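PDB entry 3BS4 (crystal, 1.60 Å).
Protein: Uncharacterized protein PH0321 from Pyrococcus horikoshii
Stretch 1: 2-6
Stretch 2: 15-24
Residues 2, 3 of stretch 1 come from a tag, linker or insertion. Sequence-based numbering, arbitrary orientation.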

ATOM      1  N   SER A   2       6.906 -16.978  -5.609  1.00 28.55           N
ATOM      2  CA  SER A   2       5.708 -16.318  -5.009  1.00 28.05           C
ATOM      3  C   SER A   2       5.976 -15.878  -3.571  1.00 27.58           C
ATOM      4  O   SER A   2       6.888 -16.386  -2.907  1.00 28.29           O
ATOM      5  CB  SER A   2       4.502 -17.248  -5.078  1.00 28.64           C
ATOM      6  OG  SER A   2       4.707 -18.377  -4.249  1.00 30.85           O
ATOM      7  N   LEU A   3       5.182 -14.915  -3.095  1.00 25.54           N
ATOM      8  CA  LEU A   3       5.461 -14.203  -1.851  1.00 24.39           C
ATOM      9  C   LEU A   3       4.326 -14.391  -0.856  1.00 23.34           C
ATOM     10  O   LEU A   3       3.174 -14.425  -1.248  1.00 24.26           O
ATOM     11  CB  LEU A   3       5.666 -12.709  -2.150  1.00 24.20           C
ATOM     12  CG  LEU A   3       6.725 -12.432  -3.226  1.00 24.84           C
ATOM     13  CD1 LEU A   3       6.753 -10.959  -3.603  1.00 25.73           C
ATOM     14  CD2 LEU A   3       8.090 -12.878  -2.737  1.00 26.32           C
ATOM     15  N   SER A   4       4.655 -14.513   0.424  1.00 22.91           N
ATOM     16  CA  SER A   4       3.629 -14.749   1.440  1.00 22.59           C
ATOM     17  C   SER A   4       2.726 -13.534   1.630  1.00 22.47           C
ATOM     18  O   SER A   4       3.189 -12.386   1.594  1.00 22.41           O
ATOM     19  CB  SER A   4       4.264 -15.112   2.778  1.00 23.08           C
ATOM     20  OG  SER A   4       3.289 -15.354   3.780  1.00 23.43           O
ATOM     21  N   TRP A   5       1.443 -13.797   1.858  1.00 22.12           N
ATOM     22  CA  TRP A   5       0.524 -12.778   2.379  1.00 21.83           C
ATOM     23  C   TRP A   5       0.843 -12.347   3.812  1.00 22.87           C
ATOM     24  O   TRP A   5       0.282 -11.360   4.297  1.00 22.58           O
ATOM     25  CB  TRP A   5      -0.894 -13.342   2.357  1.00 21.61           C
ATOM     26  CG  TRP A   5      -1.459 -13.472   0.996  1.00 20.11           C
ATOM     27  CD1 TRP A   5      -1.491 -14.594   0.209  1.00 19.45           C
ATOM     28  CD2 TRP A   5      -2.106 -12.439   0.248  1.00 20.28           C
ATOM     29  NE1 TRP A   5      -2.118 -14.319  -0.982  1.00 20.42           N
ATOM     30  CE2 TRP A   5      -2.494 -12.997  -0.991  1.00 19.91           C
ATOM     31  CE3 TRP A   5      -2.372 -11.091   0.497  1.00 20.08           C
ATOM     32  CZ2 TRP A   5      -3.145 -12.255  -1.981  1.00 21.29           C
ATOM     33  CZ3 TRP A   5      -3.033 -10.353  -0.480  1.00 19.49           C
ATOM     34  CH2 TRP A   5      -3.406 -10.931  -1.703  1.00 19.68           C
ATOM     35  N   GLU A   6       1.705 -13.114   4.497  1.00 23.09           N
ATOM     36  CA  GLU A   6       2.015 -12.960   5.931  1.00 24.74           C
ATOM     37  C   GLU A   6       0.849 -13.316   6.855  1.00 25.19           C
ATOM     38  O   GLU A   6       0.865 -13.011   8.058  1.00 25.59           O
ATOM     39  CB  GLU A   6       2.560 -11.560   6.249  1.00 24.88           C
ATOM     40  CG  GLU A   6       3.780 -11.165   5.412  1.00 26.24           C
ATOM     41  CD  GLU A   6       5.015 -12.014   5.689  1.00 28.48           C
ATOM     42  OE1 GLU A   6       5.177 -12.527   6.822  1.00 29.93           O
ATOM     43  OE2 GLU A   6       5.843 -12.148   4.770  1.00 30.38           O
TER
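Stretch 2 (15-24) GKIKKHSLIL

Stretch 2 runs antiparallel to stretch 1 along a short register: S2 lies by K18, L3 by I17 and S4 by K16, with CA atoms 4.8 to 5.1 Å apart. Stretch 1 forms no regular helix or strand. Stretch 2 starts at G15, the first residue to leave a preceding helix, and passes through a type II turn from K18 to S21 into a strand at 22-24. G15 has positive phi, and its backbone angles by themselves call for glycine.

Backbone pairing is limited to a single antiparallel bridge. L3 N donates to I17 O at 2.8 Å, and I17 N donates to L3 O at 2.7 Å. S2 and L3 come from the expression tag, so half of this bridge is not natural sequence.

One side chain also bonds to the backbone. W5 NE1 donates to G15 O at 2.9 Å, which ties the indole edge to the start of stretch 2.

Apolar packing centres on W5 and I17. I17 CG1 lies over one face of the indole, 3.6 Å from the centroid of the five-membered ring, in a CH-pi contact. The ring atom closest to I17 CG1 is W5 CE2, at 3.4 Å. The CA-to-CB bond of I23 points toward stretch 1, and I23 CG2 meets the ring edge at W5 CZ3, 3.9 Å away. L3 CB and I17 CB are 4.3 Å apart beside the bridge.

The CA-to-CB bond of K16 points toward stretch 1, and the aliphatic chain packs along the backbone there. K16 CB is 3.3 Å from L3 O, and K16 CE is 3.5 Å from S4 N. S2 OG also approaches K16 CB, at 3.3 Å.

One water bridges S2 and K19. The water O accepts from K19 N at 2.9 Å and, weakly, from S2 N at 3.2 Å.

Within stretch 2, S21 N and S21 OG both donate to K18 O, at 3.1 and 2.6 Å, closing the turn.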

ATOM      1  N   GLY A  15      -3.456 -19.142  -2.059  1.00 27.72           N
ATOM      2  CA  GLY A  15      -2.091 -19.269  -2.555  1.00 26.99           C
ATOM      3  C   GLY A  15      -1.300 -17.995  -2.350  1.00 27.10           C
ATOM      4  O   GLY A  15      -1.873 -16.931  -2.108  1.00 26.48           O
ATOM      5  N   LYS A  16       0.018 -18.117  -2.447  1.00 25.98           N
ATOM      6  CA  LYS A  16       0.922 -16.989  -2.272  1.00 25.79           C
ATOM      7  C   LYS A  16       0.826 -15.981  -3.424  1.00 24.71           C
ATOM      8  O   LYS A  16       0.238 -16.260  -4.465  1.00 24.28           O
ATOM      9  CB  LYS A  16       2.346 -17.504  -2.087  1.00 26.20           C
ATOM     10  CG  LYS A  16       2.552 -18.119  -0.705  1.00 28.96           C
ATOM     11  CD  LYS A  16       3.862 -18.866  -0.578  1.00 32.51           C
ATOM     12  CE  LYS A  16       5.011 -17.942  -0.237  1.00 36.13           C
ATOM     13  NZ  LYS A  16       6.213 -18.724   0.202  1.00 39.79           N
ATOM     14  N   ILE A  17       1.386 -14.795  -3.206  1.00 23.72           N
ATOM     15  CA  ILE A  17       1.271 -13.704  -4.167  1.00 22.96           C
ATOM     16  C   ILE A  17       2.266 -13.853  -5.311  1.00 22.97           C
ATOM     17  O   ILE A  17       3.455 -14.035  -5.075  1.00 22.84           O
ATOM     18  CB  ILE A  17       1.547 -12.357  -3.470  1.00 22.38           C
ATOM     19  CG1 ILE A  17       0.556 -12.144  -2.315  1.00 22.84           C
ATOM     20  CG2 ILE A  17       1.492 -11.202  -4.490  1.00 22.22           C
ATOM     21  CD1 ILE A  17       0.987 -11.079  -1.320  1.00 24.28           C
ATOM     22  N   LYS A  18       1.771 -13.761  -6.542  1.00 23.63           N
ATOM     23  CA  LYS A  18       2.624 -13.714  -7.718  1.00 24.30           C
ATOM     24  C   LYS A  18       3.503 -12.466  -7.655  1.00 24.31           C
ATOM     25  O   LYS A  18       3.009 -11.341  -7.543  1.00 23.75           O
ATOM     26  CB  LYS A  18       1.775 -13.720  -8.989  1.00 24.81           C
ATOM     27  CG  LYS A  18       2.584 -13.620 -10.257  1.00 28.53           C
ATOM     28  CD  LYS A  18       1.709 -13.752 -11.489  1.00 32.69           C
ATOM     29  CE  LYS A  18       2.518 -14.171 -12.710  1.00 36.39           C
ATOM     30  NZ  LYS A  18       3.662 -13.270 -13.043  1.00 39.08           N
ATOM     31  N   LYS A  19       4.812 -12.676  -7.691  1.00 23.71           N
ATOM     32  CA  LYS A  19       5.765 -11.587  -7.602  1.00 23.49           C
ATOM     33  C   LYS A  19       5.452 -10.467  -8.610  1.00 22.74           C
ATOM     34  O   LYS A  19       5.143 -10.724  -9.778  1.00 22.92           O
ATOM     35  CB  LYS A  19       7.188 -12.124  -7.791  1.00 23.91           C
ATOM     36  CG  LYS A  19       8.269 -11.083  -7.590  1.00 26.10           C
ATOM     37  CD  LYS A  19       9.633 -11.746  -7.502  1.00 30.81           C
ATOM     38  CE  LYS A  19      10.755 -10.738  -7.654  1.00 32.58           C
ATOM     39  NZ  LYS A  19      12.038 -11.409  -7.274  1.00 35.19           N
ATOM     40  N   HIS A  20       5.499  -9.230  -8.118  1.00 21.84           N
ATOM     41  CA  HIS A  20       5.273  -8.006  -8.898  1.00 21.91           C
ATOM     42  C   HIS A  20       3.815  -7.618  -9.083  1.00 20.70           C
ATOM     43  O   HIS A  20       3.518  -6.653  -9.781  1.00 21.09           O
ATOM     44  CB  HIS A  20       5.981  -8.006 -10.262  1.00 23.02           C
ATOM     45  CG  HIS A  20       7.466  -8.130 -10.169  1.00 25.67           C
ATOM     46  ND1 HIS A  20       8.189  -8.984 -10.975  1.00 30.18           N
ATOM     47  CD2 HIS A  20       8.363  -7.523  -9.359  1.00 26.76           C
ATOM     48  CE1 HIS A  20       9.471  -8.887 -10.671  1.00 29.73           C
ATOM     49  NE2 HIS A  20       9.603  -8.013  -9.690  1.00 30.45           N
ATOM     50  N   SER A  21       2.918  -8.370  -8.453  1.00 19.67           N
ATOM     51  CA  SER A  21       1.508  -8.073  -8.525  1.00 18.87           C
ATOM     52  C   SER A  21       1.190  -6.745  -7.848  1.00 17.88           C
ATOM     53  O   SER A  21       1.957  -6.269  -7.009  1.00 18.12           O
ATOM     54  CB  SER A  21       0.721  -9.192  -7.851  1.00 19.34           C
ATOM     55  OG  SER A  21       0.842 -10.387  -8.624  1.00 20.11           O
ATOM     56  N   LEU A  22       0.041  -6.182  -8.226  1.00 16.72           N
ATOM     57  CA  LEU A  22      -0.570  -5.076  -7.503  1.00 15.73           C
ATOM     58  C   LEU A  22      -1.765  -5.657  -6.761  1.00 15.81           C
ATOM     59  O   LEU A  22      -2.621  -6.316  -7.368  1.00 15.81           O
ATOM     60  CB  LEU A  22      -1.042  -3.988  -8.473  1.00 15.97           C
ATOM     61  CG  LEU A  22      -1.853  -2.822  -7.897  1.00 15.31           C
ATOM     62  CD1 LEU A  22      -1.090  -2.056  -6.793  1.00 15.74           C
ATOM     63  CD2 LEU A  22      -2.234  -1.908  -9.044  1.00 15.20           C
ATOM     64  N   ILE A  23      -1.802  -5.416  -5.447  1.00 14.76           N
ATOM     65  CA  ILE A  23      -2.873  -5.890  -4.571  1.00 14.56           C
ATOM     66  C   ILE A  23      -3.642  -4.681  -4.066  1.00 14.43           C
ATOM     67  O   ILE A  23      -3.066  -3.772  -3.481  1.00 15.33           O
ATOM     68  CB  ILE A  23      -2.303  -6.627  -3.334  1.00 14.74           C
ATOM     69  CG1 ILE A  23      -1.543  -7.889  -3.747  1.00 17.22           C
ATOM     70  CG2 ILE A  23      -3.413  -7.007  -2.354  1.00 16.20           C
ATOM     71  CD1 ILE A  23      -0.065  -7.652  -4.001  1.00 21.90           C
ATOM     72  N   LEU A  24      -4.953  -4.699  -4.258  1.00 13.51           N
ATOM     73  CA  LEU A  24      -5.823  -3.693  -3.654  1.00 13.82           C
ATOM     74  C   LEU A  24      -6.481  -4.251  -2.416  1.00 14.31           C
ATOM     75  O   LEU A  24      -7.143  -5.282  -2.477  1.00 14.40           O
ATOM     76  CB  LEU A  24      -6.911  -3.255  -4.642  1.00 13.85           C
ATOM     77  CG  LEU A  24      -7.911  -2.232  -4.093  1.00 14.34           C
ATOM     78  CD1 LEU A  24      -7.255  -0.835  -3.811  1.00 15.35           C
ATOM     79  CD2 LEU A  24      -9.062  -2.095  -5.087  1.00 16.05           C
TER
HETATM   80  O   HOH W   1       5.802 -15.384  -8.166  1.00 29.22           O